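PDB 3AFO: NADH kinase POS5 from Saccharomyces cerevisiae, which phosphorylates NADH and, with half the preference, NAD(+) using ATP, as a mitochondrial enzyme and key source of the cellular reductant NADPH. Local coordinates for residues 59-64 with 159-164; 115-120 with 163-168. All coordinates share one frame; numbering follows the deposited sequence. Where two conformers were deposited one is given.

Contact 1: 59-64 with 159-164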
# COMPACT_ATOMS: atom_id res chain seq x y z
N MET A 59 3.61 -39.61 -13.12
CA MET A 59 4.99 -40.12 -13.10
C MET A 59 5.08 -41.47 -13.82
O MET A 59 5.95 -41.67 -14.67
CB MET A 59 5.49 -40.25 -11.67
CG MET A 59 6.92 -40.76 -11.57
SD MET A 59 7.48 -40.88 -9.88
CE MET A 59 8.26 -39.27 -9.75
N VAL A 60 4.17 -42.38 -13.49
CA VAL A 60 4.13 -43.70 -14.13
C VAL A 60 3.91 -43.56 -15.63
O VAL A 60 4.60 -44.20 -16.43
CB VAL A 60 3.07 -44.60 -13.45
CG1 VAL A 60 2.89 -45.93 -14.21
CG2 VAL A 60 3.47 -44.87 -12.02
N GLU A 61 2.98 -42.69 -16.02
CA GLU A 61 2.67 -42.44 -17.42
C GLU A 61 3.85 -41.80 -18.17
O GLU A 61 4.11 -42.11 -19.34
CB GLU A 61 1.41 -41.58 -17.53
CG GLU A 61 0.87 -41.36 -18.93
CD GLU A 61 -0.34 -40.42 -18.97
OE1 GLU A 61 -1.01 -40.25 -17.93
OE2 GLU A 61 -0.61 -39.85 -20.05
N PHE A 62 4.56 -40.90 -17.49
CA PHE A 62 5.69 -40.24 -18.12
C PHE A 62 6.85 -41.22 -18.34
O PHE A 62 7.43 -41.27 -19.42
CB PHE A 62 6.15 -39.03 -17.31
CG PHE A 62 7.19 -38.20 -17.99
CD1 PHE A 62 6.91 -37.58 -19.20
CD2 PHE A 62 8.44 -38.02 -17.42
CE1 PHE A 62 7.88 -36.79 -19.85
CE2 PHE A 62 9.41 -37.24 -18.06
CZ PHE A 62 9.13 -36.63 -19.28
N ILE A 63 7.17 -41.99 -17.31
CA ILE A 63 8.24 -42.99 -17.34
C ILE A 63 7.96 -44.08 -18.38
O ILE A 63 8.88 -44.52 -19.09
CB ILE A 63 8.43 -43.61 -15.94
CG1 ILE A 63 8.96 -42.56 -14.96
CG2 ILE A 63 9.37 -44.83 -16.00
CD1 ILE A 63 8.98 -42.99 -13.51
N THR A 64 6.70 -44.51 -18.47
CA THR A 64 6.24 -45.45 -19.50
C THR A 64 6.54 -44.89 -20.90
O THR A 64 7.14 -45.58 -21.73
CB THR A 64 4.74 -45.82 -19.30
OG1 THR A 64 4.59 -46.50 -18.05
CG2 THR A 64 4.20 -46.74 -20.42
N LYS A 159 -0.51 -32.80 -19.89
CA LYS A 159 -1.10 -33.30 -21.13
C LYS A 159 -0.16 -33.13 -22.32
O LYS A 159 -0.16 -33.96 -23.24
CB LYS A 159 -2.42 -32.59 -21.44
CG LYS A 159 -3.67 -33.33 -21.01
CD LYS A 159 -3.96 -33.18 -19.52
CE LYS A 159 -5.42 -33.46 -19.23
NZ LYS A 159 -5.73 -33.43 -17.76
N GLU A 160 0.63 -32.06 -22.30
CA GLU A 160 1.53 -31.72 -23.40
C GLU A 160 2.87 -32.48 -23.34
O GLU A 160 3.77 -32.17 -24.11
CB GLU A 160 1.85 -30.21 -23.43
CG GLU A 160 0.78 -29.25 -22.89
CD GLU A 160 1.25 -27.79 -22.96
OE1 GLU A 160 1.69 -27.35 -24.05
OE2 GLU A 160 1.19 -27.07 -21.93
N HIS A 161 3.01 -33.44 -22.42
CA HIS A 161 4.34 -33.99 -22.09
C HIS A 161 5.13 -34.63 -23.24
O HIS A 161 6.36 -34.47 -23.29
CB HIS A 161 4.29 -34.91 -20.86
CG HIS A 161 3.65 -36.24 -21.12
ND1 HIS A 161 2.31 -36.48 -20.90
CD2 HIS A 161 4.18 -37.42 -21.54
CE1 HIS A 161 2.04 -37.74 -21.20
NE2 HIS A 161 3.16 -38.33 -21.59
N LYS A 162 4.46 -35.33 -24.15
CA LYS A 162 5.16 -35.97 -25.29
C LYS A 162 5.80 -34.93 -26.21
O LYS A 162 6.99 -35.02 -26.51
CB LYS A 162 4.23 -36.89 -26.09
CG LYS A 162 3.65 -38.05 -25.29
CD LYS A 162 3.26 -39.23 -26.18
CE LYS A 162 1.90 -39.05 -26.84
NZ LYS A 162 1.42 -40.34 -27.43
N LYS A 163 5.00 -33.96 -26.64
CA LYS A 163 5.45 -32.90 -27.55
C LYS A 163 6.53 -31.99 -26.95
O LYS A 163 7.46 -31.58 -27.65
CB LYS A 163 4.25 -32.08 -28.03
CG LYS A 163 3.03 -32.19 -27.11
CD LYS A 163 2.46 -33.61 -27.10
CE LYS A 163 2.16 -34.08 -28.52
NZ LYS A 163 1.90 -35.54 -28.62
N VAL A 164 6.40 -31.69 -25.66
CA VAL A 164 7.36 -30.82 -24.96
C VAL A 164 8.69 -31.55 -24.75
O VAL A 164 9.74 -31.02 -25.09
CB VAL A 164 6.80 -30.28 -23.61
CG1 VAL A 164 7.87 -29.51 -22.84
CG2 VAL A 164 5.58 -29.37 -23.87

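Contact 2: 115-120 with 163-168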
# COMPACT_ATOMS: atom_id res chain seq x y z
N THR A 115 22.34 -36.34 -12.94
CA THR A 115 21.17 -35.76 -13.60
C THR A 115 21.50 -34.83 -14.78
O THR A 115 22.20 -33.84 -14.62
CB THR A 115 20.29 -35.02 -12.56
OG1 THR A 115 19.82 -35.95 -11.57
CG2 THR A 115 19.10 -34.37 -13.24
N ASP A 116 20.98 -35.14 -15.97
CA ASP A 116 21.06 -34.23 -17.12
C ASP A 116 19.89 -33.24 -17.10
O ASP A 116 20.01 -32.10 -17.58
CB ASP A 116 21.01 -34.99 -18.45
CG ASP A 116 22.09 -36.09 -18.58
OD1 ASP A 116 23.07 -36.09 -17.79
OD2 ASP A 116 21.93 -36.94 -19.49
N LEU A 117 18.75 -33.69 -16.59
CA LEU A 117 17.51 -32.93 -16.66
C LEU A 117 16.63 -33.25 -15.46
O LEU A 117 16.43 -34.42 -15.12
CB LEU A 117 16.75 -33.26 -17.96
CG LEU A 117 15.39 -32.60 -18.22
CD1 LEU A 117 15.57 -31.19 -18.73
CD2 LEU A 117 14.58 -33.42 -19.22
N LEU A 118 16.14 -32.20 -14.82
CA LEU A 118 15.16 -32.30 -13.75
C LEU A 118 13.76 -32.11 -14.33
O LEU A 118 13.50 -31.10 -14.97
CB LEU A 118 15.45 -31.28 -12.63
CG LEU A 118 14.37 -31.06 -11.54
CD1 LEU A 118 14.11 -32.32 -10.72
CD2 LEU A 118 14.70 -29.87 -10.62
N VAL A 119 12.88 -33.09 -14.11
CA VAL A 119 11.48 -33.00 -14.51
C VAL A 119 10.62 -33.01 -13.24
O VAL A 119 10.72 -33.93 -12.43
CB VAL A 119 11.06 -34.17 -15.44
CG1 VAL A 119 9.55 -34.14 -15.69
CG2 VAL A 119 11.82 -34.12 -16.79
N THR A 120 9.79 -31.99 -13.07
CA THR A 120 8.92 -31.88 -11.90
C THR A 120 7.44 -32.09 -12.27
O THR A 120 6.97 -31.60 -13.30
CB THR A 120 9.10 -30.52 -11.17
OG1 THR A 120 8.78 -29.47 -12.07
CG2 THR A 120 10.55 -30.34 -10.69
N LYS A 163 5.00 -33.96 -26.64
CA LYS A 163 5.45 -32.90 -27.55
C LYS A 163 6.53 -31.99 -26.95
O LYS A 163 7.46 -31.58 -27.65
CB LYS A 163 4.25 -32.08 -28.03
CG LYS A 163 3.03 -32.19 -27.11
CD LYS A 163 2.46 -33.61 -27.10
CE LYS A 163 2.16 -34.08 -28.52
NZ LYS A 163 1.90 -35.54 -28.62
N VAL A 164 6.40 -31.69 -25.66
CA VAL A 164 7.36 -30.82 -24.96
C VAL A 164 8.69 -31.55 -24.75
O VAL A 164 9.74 -31.02 -25.09
CB VAL A 164 6.80 -30.28 -23.61
CG1 VAL A 164 7.87 -29.51 -22.84
CG2 VAL A 164 5.58 -29.37 -23.87
N PHE A 165 8.63 -32.78 -24.22
CA PHE A 165 9.84 -33.58 -24.05
C PHE A 165 10.60 -33.80 -25.37
O PHE A 165 11.84 -33.72 -25.40
CB PHE A 165 9.58 -34.91 -23.33
CG PHE A 165 10.85 -35.67 -23.01
CD1 PHE A 165 11.61 -35.33 -21.89
CD2 PHE A 165 11.30 -36.69 -23.84
CE1 PHE A 165 12.79 -35.99 -21.61
CE2 PHE A 165 12.48 -37.36 -23.57
CZ PHE A 165 13.23 -37.02 -22.45
N GLN A 166 9.84 -34.04 -26.44
CA GLN A 166 10.34 -34.16 -27.82
C GLN A 166 11.21 -32.95 -28.21
O GLN A 166 12.33 -33.10 -28.71
CB GLN A 166 9.15 -34.29 -28.79
CG GLN A 166 9.46 -34.86 -30.18
CD GLN A 166 8.20 -35.13 -30.99
OE1 GLN A 166 7.52 -34.21 -31.45
NE2 GLN A 166 7.88 -36.41 -31.18
N GLU A 167 10.70 -31.75 -27.95
CA GLU A 167 11.40 -30.49 -28.26
C GLU A 167 12.66 -30.33 -27.42
O GLU A 167 13.70 -29.87 -27.92
CB GLU A 167 10.48 -29.27 -28.05
CG GLU A 167 9.29 -29.19 -29.01
CD GLU A 167 9.69 -29.35 -30.48
OE1 GLU A 167 10.51 -28.56 -30.98
OE2 GLU A 167 9.18 -30.29 -31.14
N VAL A 168 12.56 -30.73 -26.15
CA VAL A 168 13.67 -30.61 -25.22
C VAL A 168 14.83 -31.51 -25.65
O VAL A 168 15.94 -31.02 -25.85
CB VAL A 168 13.23 -30.90 -23.76
CG1 VAL A 168 14.45 -31.00 -22.84
CG2 VAL A 168 12.25 -29.81 -23.26

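Contact 1: 59-64 with 159-164
F62 and H161 meet where helix 59-64 passes the start of helix 161-164. The imidazole is the part that reaches across: the side chain of H161 leaves its backbone toward the other helix, and its CG sits between the backbone N and the carbonyl carbon (chi1 73°). That rotation brings CD2 to the rim of the phenyl ring, 3.6 Å from F62 CD1 and near the plane of the phenyl group. The two ring planes stand 79° apart with centroids separated by 5.7 Å, an oblique pair. H161 CB lies alongside, off the plane of the phenyl, 4.1 Å from F62 CD1.

On the other end of the imidazole, E61 stretches out from the preceding position, CG anti to the backbone N (chi1 -174°) and the chain extended beyond it. The side chains of E61 and H161 cross at about a right angle, and E61 OE2 comes to the imidazole's edge, near its plane, 3.6 Å from H161 CE1. This is a polar contact with a carbon, not a salt bridge; the carboxylate would probably favour a protonated imidazole somewhat. What pins the histidine is its own chain: ND1 is hydrogen-bonded to the carbonyl of F158, whose ring also stacks on the imidazole. With an alanine in place of F62, the imidazole would probably lose its phenyl neighbour on this side, and a gap would be likely to open beside CD2 and CB of H161.

Both helices lie against the parallel sheet of the N-terminal domain. F62, with M59 and I63, rests on I46 of strand 43-48, H161 touches F145 of strand 142-146, and helix 79-86 packs against M59 and I63.

Contact 2: 115-120 with 163-168
L117 reaches from the parallel sheet to F165 and V168 on a covering helix, in the α/β layer of the NAD kinase N-terminal domain, where helix 161-169 lies over the sheet. Strand 117-120 belongs to a five-stranded sheet in which 117-122 lies between 43-48 and 142-146, and helix 163-168 carries both partners on one side, three residues apart and so nearly one turn from each other.

The tighter part is the phenylalanine. L117 has CG anti to its backbone N (chi1 178°), which carries the forked end out from the strand to the helix. Branch CD2 then meets the rim of the F165 ring near the ring's plane, with L117 CD2 3.9 Å from F165 CE1. F165 also swings its CG opposite the backbone N (chi1 -173°), and although its CB does not point at the strand, the ring extends far enough to arrive there. The ring of Y70 makes an edge-to-face pair with this phenyl, so F165 has an aromatic neighbour from outside the two segments as well as the leucine methyl.

The contact is purely apolar and small, about 107 Å² in all, yet its three residues are buried. Solvent lies beyond, on the outer side of the helix, where K163 and Q166 are exposed and E167 is partly so, its carboxylate salt-bridged to R172. Back on the buried side, the valine makes the looser half of the contact. Its side chain sets out toward the strand, but a single methyl comes near the other branch of the leucine, and L117 CD1 stands 4.3 Å from V168 CG1.

Overall arrangement
Contacts 1 and 2 lie side by side in the N-terminal domain, their centres about 10 Å apart, and both use helix 161-169, overlapping at K163 and V164. Along the chain, helix 53-69 comes first, strand 117-122 next, and the shared helix last; its start faces helix 53-69 and also touches strand 142-146, while F165 and V168 reach L117. The two contacts also touch directly: F62 CZ packs 3.8 Å from F165 CD1, and F62 CE2 lies 3.9 Å from V119 CG1. Through this hydrophobic packing F62 links them into one continuous packed region between the two helices and the parallel sheet.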